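PDB 7EBD: TIR-like domain-containing protein from Prevotella corporis, which belongs to the prokaryotic STING family and forms a two-subunit assembly with C2E bound between its chains. Local coordinates for residues 12-17 with 99-104; 8-13 with 135-140. One frame throughout, in Å; residues are numbered along the deposited sequence.

In the fold
Both interactions start from helix 6-28, and their segments overlap at I12 and S13: S13 and Y14 face the loop, whereas T8, I10 and A11 face helix 124-146. Interaction 1 borders the ligand: a buried contact with the end of strand 94-99 and the loop after it, in which D99 binds both Y14 and C2E, and T102 binds C2E. Interaction 2 is mostly apolar, with its polar pair formed between two partly exposed residues, T8 and N136. Their centres lie about 9 Å apart, and the two contacts touch, Y14 and L104 of the first packing on F137 of the second. Each also reaches the second subunit, so pocket, helix packing and dimer interface are continuous.

Interaction 1 of 2, residues 12-17 with 99-104; sequences ISYFEG and DMPTIL. With C2E (9,9'-[(2R,3R,3aS,5S,7aR,9R,10R,10aS,12S,14aR)-3,5,10,12-tetrahydroxy-5,12-dioxidooctahydro-2H,7H-difuro[3,2-d:3',2'-j][1,3,7,9,2,8]tetraoxadiphosphacyclododecine-2,9-diyl]bis(2-amino-1,9-dihydro-6H-purin-6-one)), chain E.
Y14 reaches from helix 6-28 to D99 in segment 99-104, the end of strand 94-99 and the loop after it, and makes a short hydrogen bond, its OH 2.6 Å from OD2 of D99. The hydroxyl meets the lone pair of OD2 that faces away from OD1, and ring and carboxylate planes are only 18° apart. OD1 of D99 accepts a hydrogen bond from N2 of C2E at 2.7 Å, so a single carboxylate is gripped at both of its oxygens. P101 lies over one face of the tyrosine ring, its CB 3.7 Å from the ring centroid of Y14 in a CH-pi contact offset toward the rim. With CG of Y14 anti to the backbone N (chi1 180°), the ring is carried out from the helix to this proline. Further along, I103 CG2 packs on Y14 CB at 3.9 Å, while CD1 of the same isoleucine rests on CB of S13. T102 OG1 takes a bond from O2' of C2E and also bonds to its phosphate oxygen O21.

Around this shell, F18, also of the pocket, meets the Y14 ring; F137 and L141 of helix 124-146 pack on Y14 as well, and backbone bonds to Y46 and K48 tie D99 into the sheet. S13 OG bonds to I103 O of the second subunit. D99, T102, R80 and the backbone O of H85, from both chains, bind C2E, an arrangement that marks the ligand pocket shared by the two subunits of a STING dimer.

Interaction 2 of 2, residues 8-13 with 135-140; sequences TVIAIS and NNFKRV
Helix-helix packing in a STING domain is illustrated where A11 of the first helix, 6-28, meets F137 of helix 124-146. The short segments run in broadly the same direction, inclined at -40°, and their axes approach to 8.3 Å. That closeness centres on a small residue: A11 and F137 have their CA atoms 5.4 Å apart, and the alanine methyl is shared by two partners. CB of A11 touches CD1 of F137 at 3.6 Å and CG1 of V140 at 3.7 Å. The phenyl group reaches over to the first helix because its CG stands anti to the backbone N (chi1 174°). CE1 of F137 comes to 3.6 Å from CG2 of I10, the two side chains crossing at about a right angle, and also lies against CA of A11. V140 divides its branches, CG1 going to A11 and CG2 to the T8 side chain; I12 CG1 lies 4.3 Å from CG1 of V140.

Between the partly exposed T8 and N136 the chemistry becomes polar. N136 ND2 donates to T8 OG1 at 2.9 Å in a nearly straight bond (166°), the hydroxyl lying in the plane of the amide. The same nitrogen is bonded to S7 OG, while OD1 of N136 receives NH2 of R139 at 2.8 Å, from about one turn on along the same helix. Bonds at both ends of the amide thus fix which way round it is turned. Deeper in, I10 and F137 also pack on L104. I10 meets I10 of the second subunit and I12 packs on its G106, so this close helix-helix packing of the STING domain, with A11 at the nearest CA approach, lies beside the dimer interface.

Interaction 1 of 2, residues 12-17 with 99-104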
loop_
_atom_site.group_PDB
_atom_site.type_symbol
_atom_site.label_atom_id
_atom_site.label_comp_id
_atom_site.label_asym_id
_atom_site.label_seq_id
_atom_site.Cartn_x
_atom_site.Cartn_y
_atom_site.Cartn_z
ATOM N N ILE A 12 1.495 -1.530 10.425
ATOM C CA ILE A 12 0.874 -2.848 10.320
ATOM C C ILE A 12 0.501 -3.151 8.873
ATOM O O ILE A 12 0.731 -4.261 8.376
ATOM C CB ILE A 12 -0.350 -2.948 11.249
ATOM C CG1 ILE A 12 0.061 -2.745 12.706
ATOM C CG2 ILE A 12 -1.018 -4.299 11.090
ATOM C CD1 ILE A 12 -1.106 -2.749 13.668
ATOM N N SER A 13 -0.086 -2.174 8.174
ATOM C CA SER A 13 -0.451 -2.384 6.775
ATOM C C SER A 13 0.781 -2.608 5.910
ATOM O O SER A 13 0.779 -3.474 5.027
ATOM C CB SER A 13 -1.257 -1.192 6.256
ATOM O OG SER A 13 -2.554 -1.163 6.820
ATOM N N TYR A 14 1.850 -1.848 6.162
ATOM C CA TYR A 14 3.082 -2.016 5.398
ATOM C C TYR A 14 3.698 -3.388 5.640
ATOM O O TYR A 14 4.201 -4.024 4.705
ATOM C CB TYR A 14 4.061 -0.900 5.766
ATOM C CG TYR A 14 5.391 -0.953 5.052
ATOM C CD1 TYR A 14 5.465 -0.842 3.670
ATOM C CD2 TYR A 14 6.578 -1.086 5.763
ATOM C CE1 TYR A 14 6.681 -0.881 3.013
ATOM C CE2 TYR A 14 7.799 -1.122 5.115
ATOM C CZ TYR A 14 7.845 -1.022 3.739
ATOM O OH TYR A 14 9.057 -1.059 3.090
ATOM N N PHE A 15 3.651 -3.870 6.882
ATOM C CA PHE A 15 4.207 -5.183 7.189
ATOM C C PHE A 15 3.376 -6.297 6.565
ATOM O O PHE A 15 3.926 -7.238 5.981
ATOM C CB PHE A 15 4.302 -5.361 8.705
ATOM C CG PHE A 15 4.779 -6.721 9.133
ATOM C CD1 PHE A 15 6.133 -7.012 9.190
ATOM C CD2 PHE A 15 3.872 -7.710 9.486
ATOM C CE1 PHE A 15 6.571 -8.262 9.584
ATOM C CE2 PHE A 15 4.304 -8.962 9.880
ATOM C CZ PHE A 15 5.656 -9.239 9.929
ATOM N N GLU A 16 2.047 -6.202 6.665
ATOM C CA GLU A 16 1.182 -7.258 6.150
ATOM C C GLU A 16 1.187 -7.297 4.627
ATOM O O GLU A 16 1.099 -8.377 4.030
ATOM C CB GLU A 16 -0.242 -7.073 6.673
ATOM C CG GLU A 16 -0.409 -7.331 8.165
ATOM C CD GLU A 16 -0.018 -8.743 8.562
ATOM O OE1 GLU A 16 0.725 -8.903 9.552
ATOM O OE2 GLU A 16 -0.446 -9.696 7.877
ATOM N N GLY A 17 1.277 -6.137 3.980
ATOM C CA GLY A 17 1.180 -6.068 2.540
ATOM C C GLY A 17 2.481 -6.093 1.773
ATOM O O GLY A 17 2.450 -6.081 0.539
ATOM N N ASP A 99 13.756 -0.825 -0.070
ATOM C CA ASP A 99 12.436 -0.231 -0.237
ATOM C C ASP A 99 12.266 0.957 0.693
ATOM O O ASP A 99 12.615 0.884 1.876
ATOM C CB ASP A 99 11.322 -1.250 0.019
ATOM C CG ASP A 99 9.948 -0.701 -0.330
ATOM O OD1 ASP A 99 9.661 -0.549 -1.535
ATOM O OD2 ASP A 99 9.162 -0.411 0.596
HETATM N N MSE A 100 11.735 2.045 0.146
HETATM C CA MSE A 100 11.276 3.177 0.937
HETATM C C MSE A 100 9.751 3.143 0.964
HETATM O O MSE A 100 9.112 3.199 -0.088
HETATM C CB MSE A 100 11.788 4.497 0.358
HETATM C CG MSE A 100 11.334 5.726 1.128
HETATM SE SE MSE A 100 11.983 7.395 0.350
HETATM C CE MSE A 100 13.903 7.104 0.538
ATOM N N PRO A 101 9.170 3.036 2.163
ATOM C CA PRO A 101 7.719 2.817 2.264
ATOM C C PRO A 101 6.898 3.985 1.742
ATOM O O PRO A 101 6.769 5.013 2.416
ATOM C CB PRO A 101 7.498 2.603 3.769
ATOM C CG PRO A 101 8.859 2.305 4.335
ATOM C CD PRO A 101 9.816 3.071 3.483
ATOM N N THR A 102 6.332 3.834 0.542
ATOM C CA THR A 102 5.483 4.878 -0.020
ATOM C C THR A 102 4.201 5.076 0.780
ATOM O O THR A 102 3.596 6.154 0.707
ATOM C CB THR A 102 5.149 4.549 -1.475
ATOM O OG1 THR A 102 4.638 3.213 -1.558
ATOM C CG2 THR A 102 6.391 4.653 -2.340
ATOM N N ILE A 103 3.787 4.067 1.554
ATOM C CA ILE A 103 2.593 4.169 2.388
ATOM C C ILE A 103 2.688 5.326 3.373
ATOM O O ILE A 103 1.662 5.819 3.851
ATOM C CB ILE A 103 2.354 2.832 3.124
ATOM C CG1 ILE A 103 0.949 2.788 3.728
ATOM C CG2 ILE A 103 3.421 2.608 4.190
ATOM C CD1 ILE A 103 0.638 1.498 4.459
ATOM N N LEU A 104 3.904 5.778 3.690
ATOM C CA LEU A 104 4.077 6.895 4.609
ATOM C C LEU A 104 3.534 8.200 4.044
ATOM O O LEU A 104 3.357 9.156 4.807
ATOM C CB LEU A 104 5.555 7.061 4.964
ATOM C CG LEU A 104 6.228 5.932 5.746
ATOM C CD1 LEU A 104 7.736 6.119 5.747
ATOM C CD2 LEU A 104 5.692 5.870 7.170
HETATM P P1 C2E E . -1.262 -2.460 0.515
HETATM O O2P C2E E . -1.536 -3.591 -0.448
HETATM O O1P C2E E . -1.640 -3.002 1.867
HETATM O "O5'" C2E E . 0.325 -2.084 0.674
HETATM C "C5'" C2E E . 0.701 -1.328 1.782
HETATM C "C4'" C2E E . 2.107 -0.716 1.523
HETATM O "O4'" C2E E . 2.985 -1.672 1.389
HETATM C "C3'" C2E E . 2.128 0.049 0.182
HETATM O "O3'" C2E E . 1.791 1.339 0.392
HETATM C "C2'" C2E E . 3.600 -0.082 -0.247
HETATM O "O2'" C2E E . 4.441 0.937 0.452
HETATM C "C1'" C2E E . 3.959 -1.275 0.155
HETATM N N9 C2E E . 3.827 -2.224 -0.914
HETATM C C8 C2E E . 2.735 -2.981 -1.101
HETATM N N7 C2E E . 3.017 -3.716 -2.198
HETATM C C5 C2E E . 4.242 -3.395 -2.636
HETATM C C6 C2E E . 5.081 -3.894 -3.819
HETATM O O6 C2E E . 4.657 -4.723 -4.548
HETATM N N1 C2E E . 6.386 -3.355 -4.045
HETATM C C2 C2E E . 6.914 -2.346 -3.167
HETATM N N2 C2E E . 8.237 -1.797 -3.394
HETATM N N3 C2E E . 6.115 -1.870 -2.041
HETATM C C4 C2E E . 4.760 -2.440 -1.814
HETATM P P11 C2E E . 1.350 2.131 -1.004
HETATM O O21 C2E E . 2.419 2.260 -2.062
HETATM O O11 C2E E . 1.035 3.547 -0.584
HETATM O O5A C2E E . -0.074 1.452 -1.486
HETATM C C5A C2E E . -1.126 1.827 -0.639
HETATM C C4A C2E E . -2.354 1.092 -1.014
HETATM O O4A C2E E . -2.732 1.417 -2.220
HETATM C C3A C2E E . -2.065 -0.563 -1.053
HETATM O O3A C2E E . -2.249 -1.145 0.318
HETATM C C2A C2E E . -2.899 -1.021 -1.821
HETATM O O2A C2E E . -4.221 -1.224 -1.130
HETATM C C1A C2E E . -3.060 0.132 -2.943
HETATM N N91 C2E E . -2.220 -0.075 -3.924
HETATM C C81 C2E E . -0.994 0.435 -4.151
HETATM N N71 C2E E . -0.551 -0.102 -5.304
HETATM C C51 C2E E . -1.493 -0.918 -5.765
HETATM C C61 C2E E . -1.552 -1.788 -7.019
HETATM O O61 C2E E . -0.639 -1.801 -7.771
HETATM N N11 C2E E . -2.706 -2.587 -7.283
HETATM C C21 C2E E . -3.815 -2.570 -6.364
HETATM N N21 C2E E . -4.989 -3.382 -6.630
HETATM N N31 C2E E . -3.755 -1.737 -5.168
HETATM C C41 C2E E . -2.547 -0.905 -4.902
#

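Interaction 2 of 2, residues 8-13 with 135-140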
loop_
_atom_site.group_PDB
_atom_site.type_symbol
_atom_site.label_atom_id
_atom_site.label_comp_id
_atom_site.label_asym_id
_atom_site.label_seq_id
_atom_site.Cartn_x
_atom_site.Cartn_y
_atom_site.Cartn_z
ATOM N N THR A 8 0.990 3.582 13.704
ATOM C CA THR A 8 0.898 2.171 14.063
ATOM C C THR A 8 0.155 1.380 12.991
ATOM O O THR A 8 0.624 0.328 12.537
ATOM C CB THR A 8 0.205 2.030 15.419
ATOM O OG1 THR A 8 1.018 2.625 16.438
ATOM C CG2 THR A 8 -0.037 0.571 15.751
ATOM N N VAL A 9 -1.012 1.877 12.573
ATOM C CA VAL A 9 -1.790 1.195 11.543
ATOM C C VAL A 9 -1.036 1.192 10.219
ATOM O O VAL A 9 -1.083 0.215 9.462
ATOM C CB VAL A 9 -3.177 1.850 11.402
ATOM C CG1 VAL A 9 -3.981 1.168 10.309
ATOM C CG2 VAL A 9 -3.917 1.791 12.724
ATOM N N ILE A 10 -0.335 2.288 9.916
ATOM C CA ILE A 10 0.464 2.346 8.695
ATOM C C ILE A 10 1.550 1.279 8.719
ATOM O O ILE A 10 1.784 0.586 7.721
ATOM C CB ILE A 10 1.056 3.758 8.514
ATOM C CG1 ILE A 10 -0.044 4.756 8.143
ATOM C CG2 ILE A 10 2.148 3.752 7.459
ATOM C CD1 ILE A 10 -0.694 4.480 6.810
ATOM N N ALA A 11 2.225 1.126 9.859
ATOM C CA ALA A 11 3.257 0.102 9.980
ATOM C C ALA A 11 2.668 -1.293 9.834
ATOM O O ALA A 11 3.264 -2.158 9.182
ATOM C CB ALA A 11 3.980 0.246 11.319
ATOM N N ILE A 12 1.495 -1.530 10.425
ATOM C CA ILE A 12 0.874 -2.848 10.320
ATOM C C ILE A 12 0.501 -3.151 8.873
ATOM O O ILE A 12 0.731 -4.261 8.376
ATOM C CB ILE A 12 -0.350 -2.948 11.249
ATOM C CG1 ILE A 12 0.061 -2.745 12.706
ATOM C CG2 ILE A 12 -1.018 -4.299 11.090
ATOM C CD1 ILE A 12 -1.106 -2.749 13.668
ATOM N N SER A 13 -0.086 -2.174 8.174
ATOM C CA SER A 13 -0.451 -2.384 6.775
ATOM C C SER A 13 0.781 -2.608 5.910
ATOM O O SER A 13 0.779 -3.474 5.027
ATOM C CB SER A 13 -1.257 -1.192 6.256
ATOM O OG SER A 13 -2.554 -1.163 6.820
ATOM N N ASN A 135 9.294 7.658 14.439
ATOM C CA ASN A 135 9.858 6.748 15.428
ATOM C C ASN A 135 8.856 5.673 15.821
ATOM O O ASN A 135 9.229 4.507 15.988
ATOM C CB ASN A 135 10.318 7.527 16.659
ATOM C CG ASN A 135 11.462 8.471 16.355
ATOM O OD1 ASN A 135 12.260 8.225 15.450
ATOM N ND2 ASN A 135 11.551 9.557 17.114
ATOM N N ASN A 136 7.578 6.037 15.953
ATOM C CA ASN A 136 6.568 5.035 16.274
ATOM C C ASN A 136 6.382 4.050 15.126
ATOM O O ASN A 136 6.223 2.845 15.358
ATOM C CB ASN A 136 5.243 5.710 16.619
ATOM C CG ASN A 136 4.187 4.718 17.058
ATOM O OD1 ASN A 136 4.259 4.164 18.155
ATOM N ND2 ASN A 136 3.200 4.482 16.200
ATOM N N PHE A 137 6.393 4.541 13.884
ATOM C CA PHE A 137 6.325 3.649 12.732
ATOM C C PHE A 137 7.477 2.653 12.756
ATOM O O PHE A 137 7.273 1.443 12.595
ATOM C CB PHE A 137 6.334 4.469 11.438
ATOM C CG PHE A 137 6.421 3.639 10.184
ATOM C CD1 PHE A 137 5.274 3.171 9.567
ATOM C CD2 PHE A 137 7.650 3.345 9.611
ATOM C CE1 PHE A 137 5.351 2.416 8.411
ATOM C CE2 PHE A 137 7.732 2.589 8.457
ATOM C CZ PHE A 137 6.580 2.125 7.856
ATOM N N LYS A 138 8.699 3.150 12.969
ATOM C CA LYS A 138 9.863 2.271 13.001
ATOM C C LYS A 138 9.774 1.275 14.151
ATOM O O LYS A 138 10.128 0.101 13.992
ATOM C CB LYS A 138 11.145 3.098 13.099
ATOM C CG LYS A 138 11.443 3.911 11.848
ATOM C CD LYS A 138 12.841 4.506 11.885
ATOM C CE LYS A 138 13.024 5.416 13.085
ATOM N NZ LYS A 138 14.398 5.986 13.136
ATOM N N ARG A 139 9.293 1.719 15.313
ATOM C CA ARG A 139 9.197 0.831 16.467
ATOM C C ARG A 139 8.184 -0.282 16.223
ATOM O O ARG A 139 8.456 -1.455 16.505
ATOM C CB ARG A 139 8.820 1.633 17.713
ATOM C CG ARG A 139 8.607 0.784 18.955
ATOM C CD ARG A 139 7.998 1.594 20.090
ATOM N NE ARG A 139 6.643 2.044 19.776
ATOM C CZ ARG A 139 5.543 1.344 20.041
ATOM N NH1 ARG A 139 5.633 0.157 20.627
ATOM N NH2 ARG A 139 4.351 1.832 19.723
ATOM N N VAL A 140 7.008 0.067 15.696
ATOM C CA VAL A 140 5.992 -0.947 15.422
ATOM C C VAL A 140 6.477 -1.910 14.346
ATOM O O VAL A 140 6.279 -3.128 14.447
ATOM C CB VAL A 140 4.658 -0.285 15.034
ATOM C CG1 VAL A 140 3.646 -1.337 14.605
ATOM C CG2 VAL A 140 4.114 0.535 16.195
#